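Local structure of autoinducer 2-binding protein LsrB (Clostridium saccharobutylicum DSM 13864, 6DSP) at residues R118-Q129 and D323-R334. The protein binds the quorum-sensing signal autoinducer-2, held as its tetrahydroxytetrahydrofuran form, and serves as an AI-2 receptor of the LsrB family. Numbering follows the deposited sequence.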
loop_
_atom_site.group_PDB
_atom_site.type_symbol
_atom_site.label_atom_id
_atom_site.label_comp_id
_atom_site.label_asym_id
_atom_site.label_seq_id
_atom_site.Cartn_x
_atom_site.Cartn_y
_atom_site.Cartn_z
ATOM N N ARG A 118 7.309 -8.652 -14.498
ATOM C CA ARG A 118 5.852 -8.584 -14.540
ATOM C C ARG A 118 5.438 -7.693 -15.709
ATOM O O ARG A 118 6.221 -6.866 -16.195
ATOM C CB ARG A 118 5.286 -8.039 -13.216
ATOM C CG ARG A 118 5.848 -6.618 -12.759
ATOM C CD ARG A 118 5.063 -5.537 -13.400
ATOM N NE ARG A 118 5.493 -4.216 -12.906
ATOM C CZ ARG A 118 5.771 -3.209 -13.729
ATOM N NH1 ARG A 118 5.690 -3.366 -15.056
ATOM N NH2 ARG A 118 6.074 -2.043 -13.212
ATOM N N LYS A 119 4.191 -7.845 -16.145
ATOM C CA LYS A 119 3.685 -7.109 -17.301
ATOM C C LYS A 119 3.107 -5.754 -16.908
ATOM O O LYS A 119 3.606 -4.722 -17.336
ATOM C CB LYS A 119 2.696 -7.955 -18.133
ATOM C CG LYS A 119 3.270 -9.318 -18.594
ATOM C CD LYS A 119 4.736 -9.223 -19.004
ATOM C CE LYS A 119 4.954 -8.400 -20.249
ATOM N NZ LYS A 119 6.446 -8.264 -20.627
ATOM N N VAL A 120 2.101 -5.740 -16.068
ATOM C CA VAL A 120 1.459 -4.509 -15.645
ATOM C C VAL A 120 1.418 -4.490 -14.124
ATOM O O VAL A 120 1.169 -5.519 -13.475
ATOM C CB VAL A 120 0.020 -4.430 -16.191
ATOM C CG1 VAL A 120 -0.747 -3.243 -15.597
ATOM C CG2 VAL A 120 0.050 -4.317 -17.713
ATOM N N MET A 121 1.662 -3.318 -13.559
ATOM C CA MET A 121 1.470 -3.007 -12.139
ATOM C C MET A 121 0.278 -2.061 -11.995
ATOM O O MET A 121 0.218 -1.068 -12.720
ATOM C CB MET A 121 2.725 -2.291 -11.639
ATOM C CG MET A 121 2.587 -1.566 -10.307
ATOM S SD MET A 121 2.348 -2.674 -8.905
ATOM C CE MET A 121 2.218 -1.424 -7.642
ATOM N N VAL A 122 -0.688 -2.384 -11.118
ATOM C CA VAL A 122 -1.776 -1.466 -10.782
ATOM C C VAL A 122 -1.463 -0.785 -9.461
ATOM O O VAL A 122 -1.505 -1.399 -8.383
ATOM C CB VAL A 122 -3.154 -2.140 -10.762
ATOM C CG1 VAL A 122 -4.208 -1.106 -10.411
ATOM C CG2 VAL A 122 -3.435 -2.737 -12.145
ATOM N N SER A 123 -1.113 0.501 -9.552
ATOM C CA SER A 123 -0.600 1.240 -8.409
ATOM C C SER A 123 -1.580 2.309 -7.932
ATOM O O SER A 123 -2.199 3.019 -8.739
ATOM C CB SER A 123 0.722 1.913 -8.787
ATOM O OG SER A 123 1.194 2.713 -7.713
ATOM N N GLN A 124 -1.634 2.480 -6.612
ATOM C CA GLN A 124 -2.461 3.473 -5.964
ATOM C C GLN A 124 -1.955 4.908 -6.140
ATOM O O GLN A 124 -2.697 5.843 -5.810
ATOM C CB GLN A 124 -2.570 3.168 -4.461
ATOM C CG GLN A 124 -1.233 2.989 -3.715
ATOM C CD GLN A 124 -0.743 1.546 -3.654
ATOM O OE1 GLN A 124 -0.758 0.837 -4.667
ATOM N NE2 GLN A 124 -0.237 1.128 -2.508
ATOM N N GLY A 125 -0.738 5.123 -6.629
ATOM C CA GLY A 125 -0.275 6.480 -6.881
ATOM C C GLY A 125 1.225 6.523 -7.019
ATOM O O GLY A 125 1.933 5.548 -6.752
ATOM N N THR A 126 1.718 7.685 -7.470
ATOM C CA THR A 126 3.163 7.827 -7.556
ATOM C C THR A 126 3.734 8.015 -6.155
ATOM O O THR A 126 3.036 8.476 -5.232
ATOM C CB THR A 126 3.544 9.022 -8.425
ATOM O OG1 THR A 126 3.158 10.216 -7.733
ATOM C CG2 THR A 126 2.853 8.960 -9.808
ATOM N N PRO A 127 5.021 7.709 -5.970
ATOM C CA PRO A 127 5.589 7.876 -4.629
ATOM C C PRO A 127 5.668 9.328 -4.205
ATOM O O PRO A 127 5.570 9.623 -3.017
ATOM C CB PRO A 127 6.962 7.183 -4.705
ATOM C CG PRO A 127 7.268 7.067 -6.131
ATOM C CD PRO A 127 5.946 7.036 -6.891
ATOM N N GLU A 128 5.814 10.249 -5.151
ATOM C CA GLU A 128 5.749 11.662 -4.788
ATOM C C GLU A 128 4.359 12.028 -4.276
ATOM O O GLU A 128 4.230 12.707 -3.245
ATOM C CB GLU A 128 6.175 12.538 -5.983
ATOM C CG GLU A 128 6.345 13.998 -5.591
ATOM C CD GLU A 128 6.900 14.854 -6.721
ATOM O OE1 GLU A 128 7.500 14.271 -7.664
ATOM O OE2 GLU A 128 6.743 16.110 -6.663
ATOM N N GLN A 129 3.307 11.583 -4.984
ATOM C CA GLN A 129 1.935 11.869 -4.554
ATOM C C GLN A 129 1.692 11.314 -3.159
ATOM O O GLN A 129 1.110 11.980 -2.290
ATOM C CB GLN A 129 0.917 11.180 -5.490
ATOM C CG GLN A 129 0.612 11.832 -6.810
ATOM C CD GLN A 129 -0.448 11.018 -7.542
ATOM O OE1 GLN A 129 -0.373 9.765 -7.638
ATOM N NE2 GLN A 129 -1.455 11.708 -8.039
ATOM N N ASP A 323 11.247 -1.475 -22.516
ATOM C CA ASP A 323 10.293 -2.525 -22.894
ATOM C C ASP A 323 8.870 -1.981 -22.761
ATOM O O ASP A 323 8.356 -1.823 -21.652
ATOM C CB ASP A 323 10.501 -3.747 -22.004
ATOM C CG ASP A 323 9.551 -4.880 -22.311
ATOM O OD1 ASP A 323 8.708 -4.791 -23.231
ATOM O OD2 ASP A 323 9.680 -5.905 -21.610
ATOM N N THR A 324 8.225 -1.700 -23.886
ATOM C CA THR A 324 6.893 -1.124 -23.789
ATOM C C THR A 324 5.820 -2.150 -23.456
ATOM O O THR A 324 4.660 -1.764 -23.340
ATOM C CB THR A 324 6.503 -0.358 -25.048
ATOM O OG1 THR A 324 6.494 -1.289 -26.114
ATOM C CG2 THR A 324 7.477 0.788 -25.350
ATOM N N SER A 325 6.164 -3.432 -23.277
ATOM C CA SER A 325 5.196 -4.403 -22.782
ATOM C C SER A 325 5.142 -4.427 -21.262
ATOM O O SER A 325 4.405 -5.240 -20.686
ATOM C CB SER A 325 5.518 -5.804 -23.281
ATOM O OG SER A 325 6.698 -6.328 -22.693
ATOM N N SER A 326 5.885 -3.547 -20.600
ATOM C CA SER A 326 5.945 -3.503 -19.142
ATOM C C SER A 326 5.528 -2.097 -18.728
ATOM O O SER A 326 6.146 -1.129 -19.175
ATOM C CB SER A 326 7.374 -3.816 -18.690
ATOM O OG SER A 326 7.489 -3.646 -17.285
ATOM N N GLY A 327 4.499 -1.969 -17.900
ATOM C CA GLY A 327 4.012 -0.647 -17.561
ATOM C C GLY A 327 3.112 -0.634 -16.344
ATOM O O GLY A 327 2.930 -1.651 -15.663
ATOM N N VAL A 328 2.528 0.540 -16.090
ATOM C CA VAL A 328 1.831 0.831 -14.838
ATOM C C VAL A 328 0.474 1.455 -15.137
ATOM O O VAL A 328 0.366 2.364 -15.973
ATOM C CB VAL A 328 2.682 1.814 -13.995
ATOM C CG1 VAL A 328 1.923 2.299 -12.750
ATOM C CG2 VAL A 328 4.034 1.218 -13.637
ATOM N N VAL A 329 -0.553 1.028 -14.403
ATOM C CA VAL A 329 -1.851 1.699 -14.389
ATOM C C VAL A 329 -1.983 2.354 -13.022
ATOM O O VAL A 329 -1.765 1.698 -11.999
ATOM C CB VAL A 329 -2.989 0.694 -14.630
ATOM C CG1 VAL A 329 -4.334 1.333 -14.366
ATOM C CG2 VAL A 329 -2.905 0.147 -16.052
ATOM N N LEU A 330 -2.313 3.649 -13.002
ATOM C CA LEU A 330 -2.460 4.421 -11.768
ATOM C C LEU A 330 -3.930 4.617 -11.409
ATOM O O LEU A 330 -4.740 4.997 -12.263
ATOM C CB LEU A 330 -1.819 5.806 -11.965
ATOM C CG LEU A 330 -0.284 5.777 -12.023
ATOM C CD1 LEU A 330 0.296 7.077 -12.592
ATOM C CD2 LEU A 330 0.311 5.448 -10.657
ATOM N N LEU A 331 -4.267 4.447 -10.126
ATOM C CA LEU A 331 -5.596 4.843 -9.683
ATOM C C LEU A 331 -5.764 6.353 -9.843
ATOM O O LEU A 331 -4.832 7.121 -9.553
ATOM C CB LEU A 331 -5.766 4.511 -8.207
ATOM C CG LEU A 331 -5.827 3.028 -7.855
ATOM C CD1 LEU A 331 -6.191 2.921 -6.389
ATOM C CD2 LEU A 331 -6.822 2.271 -8.736
ATOM N N PRO A 332 -6.946 6.814 -10.260
ATOM C CA PRO A 332 -7.152 8.251 -10.458
ATOM C C PRO A 332 -7.306 9.060 -9.187
ATOM O O PRO A 332 -7.203 10.290 -9.246
ATOM C CB PRO A 332 -8.446 8.309 -11.284
ATOM C CG PRO A 332 -9.178 7.080 -10.940
ATOM C CD PRO A 332 -8.091 6.025 -10.745
ATOM N N GLU A 333 -7.588 8.447 -8.047
ATOM C CA GLU A 333 -7.775 9.270 -6.865
ATOM C C GLU A 333 -7.360 8.518 -5.615
ATOM O O GLU A 333 -7.330 7.285 -5.588
ATOM C CB GLU A 333 -9.186 9.853 -6.734
ATOM C CG GLU A 333 -10.199 8.899 -6.205
ATOM C CD GLU A 333 -11.606 9.479 -6.276
ATOM O OE1 GLU A 333 -11.785 10.539 -6.911
ATOM O OE2 GLU A 333 -12.533 8.862 -5.706
ATOM N N ARG A 334 -6.976 9.280 -4.606
ATOM C CA ARG A 334 -6.758 8.816 -3.247
ATOM C C ARG A 334 -7.723 9.553 -2.328
ATOM O O ARG A 334 -8.328 10.565 -2.715
ATOM C CB ARG A 334 -5.288 8.997 -2.833
ATOM C CG ARG A 334 -4.366 8.084 -3.655
ATOM C CD ARG A 334 -3.189 8.830 -4.268
ATOM N NE ARG A 334 -3.626 9.763 -5.295
ATOM C CZ ARG A 334 -3.924 9.428 -6.544
ATOM N NH1 ARG A 334 -3.839 8.169 -6.968
ATOM N NH2 ARG A 334 -4.328 10.375 -7.378
#
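Met121 and Val122 pair with Val328 and Val329 as neighbouring parallel strands, 120-123 and 327-330, in the central sheet of one lobe of a periplasmic-binding-protein fold. The strand axes approach to 4.6 Å at 25°, and five backbone hydrogen bonds run from Gly327 N to Lys119 O through to Leu331 N to Ser123 O. The tight part is this buried centre. Val120 CG1 lies 4.0 Å from Val329 CG2 on the face where Met279 and Ile287 of helix 273-288 pack; on the other, Met121 CB and Val328 CG2 meet more loosely, at 4.2 Å. Past the end of strand 120-123, Leu330 reaches Gly125 with CD2, while Leu331, just after its own strand, sets CD1 against Gln124 CA. Leu331 thus packs against the backbone of Gln124, whose amide bonds to Gln276 and Asp110 and whose side chain touches the bound AI-2.

Looser packing marks the 323-326 turn, where Asp323 is exposed. Lys119, its chain folded at chi2 and chi3 (-39° and -67°), bends back to donate from NZ to Ser325 OG at 2.8 Å. That hydroxyl donates in turn to Asp323 OD1, which also takes Ser325 N in an Asx turn. Lys119 NZ and Asp323 OD2 remain 4.1 Å apart, too far for a salt bridge.

At the far end, Arg334 is partly exposed yet well fixed: Gln129 OE1 lies over one guanidinium face, 3.7 Å from Arg334 CZ, while accepting from Thr126 N; Gln129 N donates back to N-cap Thr126 OG1, completing a capping box. In the guanidinium plane NH1 donates to both Leu331 O and, at 2.8 Å, Gln124 O.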